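Local structure of 3-hydroxyisobutyrate dehydrogenase (Salmonella typhimurium, 3G0O) at residues Met18-Gly21 with Ala22-Cys26; Val73-Ala76 with Gln77-Val81; His90-Lys93 with Pro94-Val98. The protein probably catalyses the NAD-dependent oxidation of L-threonate to 2-dehydro-L-erythronate, also accepting NADP, as a member of the 3-hydroxyisobutyrate dehydrogenase-related family. All coordinates share one frame; numbering follows the deposited sequence.

Contact 1: Met18-Gly21 with Ala22-Cys26; sequences MGMG and AARSC
The carbonyl oxygen of Gly21 accepts from both Ser25 N and Ser25 OG, one turn further along helix 17-28. This helix is the crossover of the beta-alpha-beta unit formed with strands 9-13 and 32-36, at the start of the Rossmann fold. Gly19 is probably the last glycine of its GxGxxG motif. The backbone ladder is regular. Ala22 N donates to Met18 O at 3.0 Å, and Ala23 N donates to Gly19 O at 2.9 Å. Arg24 N reaches Met20 O at 2.9 Å. Ser25 N reaches Gly21 O, also at 2.9 Å. Ser25 OG has weak hydrogen bonds with Ala135 O and Arg28 NH2 as well.

Arg24 is satisfied outward: its NE forms a salt bridge with Glu49, and its NH2 is hydrogen-bonded outside the two segments too. The arginine chain is extended from CG to NE. The chain of Met20, a selenomethionine, bends twice and brings its methyl over one face of the guanidinium. Met20 CE lies 3.2 Å from Arg24 CZ, a close approach, and is offset toward the rim of the group. It sits 3.1 Å above the guanidinium plane.

Ala22 and Ala23 are small and buried. Ala22 packs on Val161 and Met140, and Ala23 on Ile12 of strand 9-13. Met18, another selenomethionine, whose CB points away from Ala22-Cys26, has its side chain beside a bound L(+)-tartaric acid.

The two donors of Ser25 come to Gly21 O from opposite faces of its carbonyl plane. The hydroxyl sits above that plane, 39° out of it, with Ser25 OG 2.8 Å from Gly21 O.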
loop_
_atom_site.group_PDB
_atom_site.type_symbol
_atom_site.label_atom_id
_atom_site.label_comp_id
_atom_site.label_asym_id
_atom_site.label_seq_id
_atom_site.Cartn_x
_atom_site.Cartn_y
_atom_site.Cartn_z
HETATM N N MSE A 18 -4.405 -20.369 -2.483
HETATM C CA MSE A 18 -4.971 -20.213 -1.152
HETATM C C MSE A 18 -5.474 -21.549 -0.608
HETATM O O MSE A 18 -5.245 -21.875 0.554
HETATM C CB MSE A 18 -6.112 -19.191 -1.175
HETATM C CG MSE A 18 -5.680 -17.772 -1.570
HETATM SE SE MSE A 18 -4.355 -16.977 -0.373
HETATM C CE MSE A 18 -5.548 -16.309 0.995
ATOM N N GLY A 19 -6.147 -22.315 -1.461
ATOM C CA GLY A 19 -6.683 -23.605 -1.059
ATOM C C GLY A 19 -5.625 -24.603 -0.637
ATOM O O GLY A 19 -5.801 -25.310 0.356
HETATM N N MSE A 20 -4.531 -24.678 -1.392
HETATM C CA MSE A 20 -3.457 -25.602 -1.052
HETATM C C MSE A 20 -2.864 -25.214 0.292
HETATM O O MSE A 20 -2.534 -26.077 1.105
HETATM C CB MSE A 20 -2.364 -25.599 -2.126
HETATM C CG MSE A 20 -2.643 -26.521 -3.308
HETATM SE SE MSE A 20 -2.878 -28.398 -2.804
HETATM C CE MSE A 20 -1.053 -28.838 -2.335
ATOM N N GLY A 21 -2.732 -23.910 0.525
ATOM C CA GLY A 21 -2.191 -23.452 1.790
ATOM C C GLY A 21 -3.080 -23.903 2.934
ATOM O O GLY A 21 -2.591 -24.403 3.948
ATOM N N ALA A 22 -4.390 -23.735 2.770
ATOM C CA ALA A 22 -5.341 -24.137 3.803
ATOM C C ALA A 22 -5.253 -25.644 4.055
ATOM O O ALA A 22 -5.175 -26.083 5.201
ATOM C CB ALA A 22 -6.759 -23.756 3.389
ATOM N N ALA A 23 -5.258 -26.428 2.982
ATOM C CA ALA A 23 -5.182 -27.880 3.095
ATOM C C ALA A 23 -3.912 -28.311 3.829
ATOM O O ALA A 23 -3.962 -29.161 4.717
ATOM C CB ALA A 23 -5.234 -28.515 1.714
ATOM N N ARG A 24 -2.777 -27.726 3.460
ATOM C CA ARG A 24 -1.523 -28.062 4.116
ATOM C C ARG A 24 -1.533 -27.641 5.577
ATOM O O ARG A 24 -0.997 -28.340 6.439
ATOM C CB ARG A 24 -0.342 -27.427 3.379
ATOM C CG ARG A 24 -0.002 -28.139 2.068
ATOM C CD ARG A 24 1.200 -27.522 1.365
ATOM N NE ARG A 24 1.700 -28.398 0.307
ATOM C CZ ARG A 24 1.764 -28.072 -0.980
ATOM N NH1 ARG A 24 1.361 -26.877 -1.390
ATOM N NH2 ARG A 24 2.230 -28.946 -1.863
ATOM N N SER A 25 -2.157 -26.502 5.864
ATOM C CA SER A 25 -2.235 -26.028 7.235
ATOM C C SER A 25 -3.106 -26.977 8.055
ATOM O O SER A 25 -2.819 -27.236 9.221
ATOM C CB SER A 25 -2.797 -24.607 7.267
ATOM O OG SER A 25 -1.914 -23.718 6.604
ATOM N N CYS A 26 -4.172 -27.496 7.447
ATOM C CA CYS A 26 -5.040 -28.438 8.150
ATOM C C CYS A 26 -4.267 -29.727 8.417
ATOM O O CYS A 26 -4.403 -30.328 9.480
ATOM C CB CYS A 26 -6.291 -28.745 7.329
ATOM S SG CYS A 26 -7.510 -27.414 7.322
#

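Contact 2: Val73-Ala76 with Gln77-Val81; sequences VNAA and QVRQV
Asn74 caps the first turn of helix 75-82 by accepting a hydrogen bond from Gln77 N at its OD1, 2.8 Å away. The donor lies nearly along the C=O axis of the amide. Asn74 CG stands between its backbone N and carbonyl carbon (chi1 55°), which swings the amide back over the start of the helix. The cap residue also works through its backbone: Val78 N donates to Asn74 O at 3.0 Å. Beyond it, Arg79 N donates to Ala75 O and Gln80 N to Ala76 O, the regular bonds of the turn.

The side chain of Gln77 runs back past the cap and crosses that of Asn74 at about a right angle. Their amide planes are 74° apart, so the two groups do not stack. A water joins the far end of Gln77 to the backbone ahead of the helix. It donates to Gln77 OE1 at 2.6 Å and accepts from Val73 N at 2.9 Å.

Further out, Ala75 CB lies 3.8 Å from Arg79 NH1. The guanidinium of Arg79 is held by salt bridges to Asp108 and Glu111. Val78 packs on Ile112, and Asn74 touches Lys247 of helix 242-258. The whole is an asparagine N-cap, opening the helix that follows strand 67-70 of the Rossmann fold.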
loop_
_atom_site.group_PDB
_atom_site.type_symbol
_atom_site.label_atom_id
_atom_site.label_comp_id
_atom_site.label_asym_id
_atom_site.label_seq_id
_atom_site.Cartn_x
_atom_site.Cartn_y
_atom_site.Cartn_z
ATOM N N VAL A 73 -13.336 -18.968 -7.019
ATOM C CA VAL A 73 -13.400 -17.625 -7.584
ATOM C C VAL A 73 -14.700 -16.847 -7.408
ATOM O O VAL A 73 -14.671 -15.674 -7.031
ATOM C CB VAL A 73 -13.051 -17.660 -9.097
ATOM C CG1 VAL A 73 -13.183 -16.275 -9.701
ATOM C CG2 VAL A 73 -11.635 -18.178 -9.287
ATOM N N ASN A 74 -15.837 -17.479 -7.665
ATOM C CA ASN A 74 -17.099 -16.756 -7.565
ATOM C C ASN A 74 -18.286 -17.529 -7.003
ATOM O O ASN A 74 -18.202 -18.727 -6.728
ATOM C CB ASN A 74 -17.473 -16.216 -8.944
ATOM C CG ASN A 74 -17.520 -17.306 -9.985
ATOM O OD1 ASN A 74 -18.201 -18.316 -9.807
ATOM N ND2 ASN A 74 -16.793 -17.116 -11.077
ATOM N N ALA A 75 -19.400 -16.816 -6.853
ATOM C CA ALA A 75 -20.637 -17.378 -6.326
ATOM C C ALA A 75 -21.151 -18.520 -7.190
ATOM O O ALA A 75 -21.669 -19.517 -6.677
ATOM C CB ALA A 75 -21.699 -16.292 -6.226
ATOM N N ALA A 76 -21.017 -18.367 -8.503
ATOM C CA ALA A 76 -21.483 -19.395 -9.423
ATOM C C ALA A 76 -20.796 -20.714 -9.091
ATOM O O ALA A 76 -21.436 -21.765 -9.045
ATOM C CB ALA A 76 -21.187 -18.987 -10.858
ATOM N N GLN A 77 -19.490 -20.651 -8.849
ATOM C CA GLN A 77 -18.726 -21.843 -8.520
ATOM C C GLN A 77 -19.063 -22.372 -7.126
ATOM O O GLN A 77 -19.011 -23.579 -6.888
ATOM C CB GLN A 77 -17.228 -21.556 -8.651
ATOM C CG GLN A 77 -16.747 -21.551 -10.101
ATOM C CD GLN A 77 -15.321 -21.055 -10.264
ATOM O OE1 GLN A 77 -14.438 -21.384 -9.471
ATOM N NE2 GLN A 77 -15.084 -20.271 -11.311
ATOM N N VAL A 78 -19.410 -21.477 -6.205
ATOM C CA VAL A 78 -19.776 -21.909 -4.859
ATOM C C VAL A 78 -21.076 -22.696 -4.973
ATOM O O VAL A 78 -21.208 -23.785 -4.412
ATOM C CB VAL A 78 -20.001 -20.711 -3.905
ATOM C CG1 VAL A 78 -20.472 -21.214 -2.547
ATOM C CG2 VAL A 78 -18.713 -19.916 -3.747
ATOM N N ARG A 79 -22.031 -22.140 -5.711
ATOM C CA ARG A 79 -23.316 -22.794 -5.905
ATOM C C ARG A 79 -23.186 -24.141 -6.610
ATOM O O ARG A 79 -23.932 -25.072 -6.308
ATOM C CB ARG A 79 -24.263 -21.885 -6.693
ATOM C CG ARG A 79 -24.765 -20.683 -5.903
ATOM C CD ARG A 79 -25.928 -20.019 -6.619
ATOM N NE ARG A 79 -26.699 -19.163 -5.720
ATOM C CZ ARG A 79 -26.404 -17.898 -5.439
ATOM N NH1 ARG A 79 -25.348 -17.318 -5.995
ATOM N NH2 ARG A 79 -27.165 -17.215 -4.594
ATOM N N GLN A 80 -22.245 -24.251 -7.546
ATOM C CA GLN A 80 -22.047 -25.509 -8.262
ATOM C C GLN A 80 -21.472 -26.583 -7.346
ATOM O O GLN A 80 -21.783 -27.765 -7.494
ATOM C CB GLN A 80 -21.138 -25.307 -9.480
ATOM C CG GLN A 80 -21.836 -24.606 -10.644
ATOM C CD GLN A 80 -20.960 -24.476 -11.885
ATOM O OE1 GLN A 80 -20.476 -25.475 -12.432
ATOM N NE2 GLN A 80 -20.759 -23.240 -12.342
ATOM N N VAL A 81 -20.636 -26.175 -6.399
ATOM C CA VAL A 81 -20.047 -27.117 -5.455
ATOM C C VAL A 81 -21.111 -27.582 -4.457
ATOM O O VAL A 81 -21.158 -28.756 -4.078
ATOM C CB VAL A 81 -18.872 -26.470 -4.671
ATOM C CG1 VAL A 81 -18.485 -27.345 -3.477
ATOM C CG2 VAL A 81 -17.669 -26.295 -5.589
HETATM O O HOH W 1 -12.038 -21.168 -8.492
#

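Contact 3: His90-Lys93 with Pro94-Val98; sequences HLMK and PGSAV
Met92, a selenomethionine, lays the end of its side chain over Ser96 and Val98. Its SE meets Val98 CG2 at 3.7 Å, and the two side chains cross at about a right angle. The bend at chi3 (73°) turns the methyl toward the serine. Met92 CE stands 3.5 Å from Ser96 OG and is also near the carbonyl oxygen of Ala97. The methyl thus touches both polar and apolar neighbours. Leu68 of strand 67-70 and Leu121 pack on the same side chain.

Next to this packing the chain reverses in a type II beta turn from Lys93 to Ser96. Pro94 and Gly95 occupy its two corner positions. Gly95 has a positive phi of 89°, as the third residue of such a turn usually has. Ser96 N donates to Lys93 O at 3.1 Å and closes the turn. The hydroxyl of the same serine donates to the same oxygen, with Ser96 OG 2.6 Å from Lys93 O. Ser96 OG lies between its own backbone N and carbonyl carbon (chi1 59°), which points it back at the turn. It approaches in the carbonyl plane, while the backbone donor is tilted from it.

The Lys93 side chain leads away from the turn, and its NZ forms a salt bridge with Asp66. Gly95 O accepts from Arg153 NE. Backbone hydrogen bonds join Ser96 and Val98 to Asn122, and Ala97 to Asp66 and Leu68. The turn therefore delivers the chain into strand 97-100 of the parallel part of the Rossmann sheet.

The hydroxyl of buried Ser96 is thus satisfied by an acceptor three residues back in the chain, and it doubles the bond that closes the turn.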
loop_
_atom_site.group_PDB
_atom_site.type_symbol
_atom_site.label_atom_id
_atom_site.label_comp_id
_atom_site.label_asym_id
_atom_site.label_seq_id
_atom_site.Cartn_x
_atom_site.Cartn_y
_atom_site.Cartn_z
ATOM N N HIS A 90 -26.509 -31.601 0.176
ATOM C CA HIS A 90 -27.468 -32.620 0.602
ATOM C C HIS A 90 -26.849 -33.921 1.118
ATOM O O HIS A 90 -27.553 -34.768 1.659
ATOM C CB HIS A 90 -28.427 -32.941 -0.548
ATOM C CG HIS A 90 -27.773 -33.636 -1.702
ATOM N ND1 HIS A 90 -27.980 -34.970 -1.983
ATOM C CD2 HIS A 90 -26.892 -33.190 -2.627
ATOM C CE1 HIS A 90 -27.253 -35.315 -3.030
ATOM N NE2 HIS A 90 -26.582 -34.254 -3.441
ATOM N N LEU A 91 -25.541 -34.082 0.957
ATOM C CA LEU A 91 -24.872 -35.293 1.417
ATOM C C LEU A 91 -24.242 -35.086 2.784
ATOM O O LEU A 91 -23.887 -36.042 3.467
ATOM C CB LEU A 91 -23.783 -35.689 0.430
ATOM C CG LEU A 91 -24.230 -35.964 -1.001
ATOM C CD1 LEU A 91 -23.002 -36.259 -1.841
ATOM C CD2 LEU A 91 -25.205 -37.131 -1.025
HETATM N N MSE A 92 -24.096 -33.823 3.167
HETATM C CA MSE A 92 -23.482 -33.460 4.435
HETATM C C MSE A 92 -24.337 -33.806 5.642
HETATM O O MSE A 92 -25.559 -33.650 5.625
HETATM C CB MSE A 92 -23.133 -31.968 4.419
HETATM C CG MSE A 92 -22.039 -31.667 3.404
HETATM SE SE MSE A 92 -21.397 -29.861 3.382
HETATM C CE MSE A 92 -20.388 -29.853 5.011
ATOM N N LYS A 93 -23.682 -34.272 6.697
ATOM C CA LYS A 93 -24.391 -34.662 7.902
ATOM C C LYS A 93 -24.828 -33.473 8.742
ATOM O O LYS A 93 -24.152 -32.447 8.794
ATOM C CB LYS A 93 -23.523 -35.606 8.746
ATOM C CG LYS A 93 -22.161 -35.037 9.104
ATOM C CD LYS A 93 -21.297 -36.033 9.865
ATOM C CE LYS A 93 -19.855 -35.566 9.889
ATOM N NZ LYS A 93 -19.047 -36.301 10.905
ATOM N N PRO A 94 -25.981 -33.599 9.416
ATOM C CA PRO A 94 -26.507 -32.525 10.262
ATOM C C PRO A 94 -25.465 -31.991 11.243
ATOM O O PRO A 94 -24.705 -32.755 11.841
ATOM C CB PRO A 94 -27.674 -33.199 10.974
ATOM C CG PRO A 94 -28.166 -34.173 9.953
ATOM C CD PRO A 94 -26.874 -34.772 9.447
ATOM N N GLY A 95 -25.432 -30.672 11.403
ATOM C CA GLY A 95 -24.484 -30.073 12.322
ATOM C C GLY A 95 -23.135 -29.725 11.716
ATOM O O GLY A 95 -22.365 -28.989 12.330
ATOM N N SER A 96 -22.836 -30.252 10.529
ATOM C CA SER A 96 -21.558 -29.962 9.881
ATOM C C SER A 96 -21.557 -28.507 9.410
ATOM O O SER A 96 -22.614 -27.901 9.262
ATOM C CB SER A 96 -21.317 -30.917 8.704
ATOM O OG SER A 96 -22.341 -30.834 7.730
ATOM N N ALA A 97 -20.376 -27.946 9.180
ATOM C CA ALA A 97 -20.290 -26.551 8.758
ATOM C C ALA A 97 -19.661 -26.338 7.390
ATOM O O ALA A 97 -18.804 -27.104 6.953
ATOM C CB ALA A 97 -19.521 -25.749 9.800
ATOM N N VAL A 98 -20.101 -25.284 6.711
ATOM C CA VAL A 98 -19.551 -24.940 5.411
ATOM C C VAL A 98 -18.956 -23.546 5.531
ATOM O O VAL A 98 -19.653 -22.595 5.875
ATOM C CB VAL A 98 -20.620 -24.915 4.306
ATOM C CG1 VAL A 98 -19.983 -24.477 2.998
ATOM C CG2 VAL A 98 -21.246 -26.286 4.151
#

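All three contacts are local and belong to the NAD-binding Rossmann domain. Contact 1 is buried, contact 2 lies at the surface, and contact 3 is partly buried. Contact 1 lies within helix 17-28; contact 2 spans the N-terminal end of helix 75-82 and the residues just before it. Contact 3 follows as the turn from the loop after helix 75-82 into strand 97-100. None touches another; contacts 2 and 3 come nearest, with atoms about 6 Å apart. A serine doubles a backbone bond in contacts 1 and 3, whereas contact 2 adds an asparagine cap and a bridging water to its backbone bonds. Only contact 1 adjoins the bound tartaric acid.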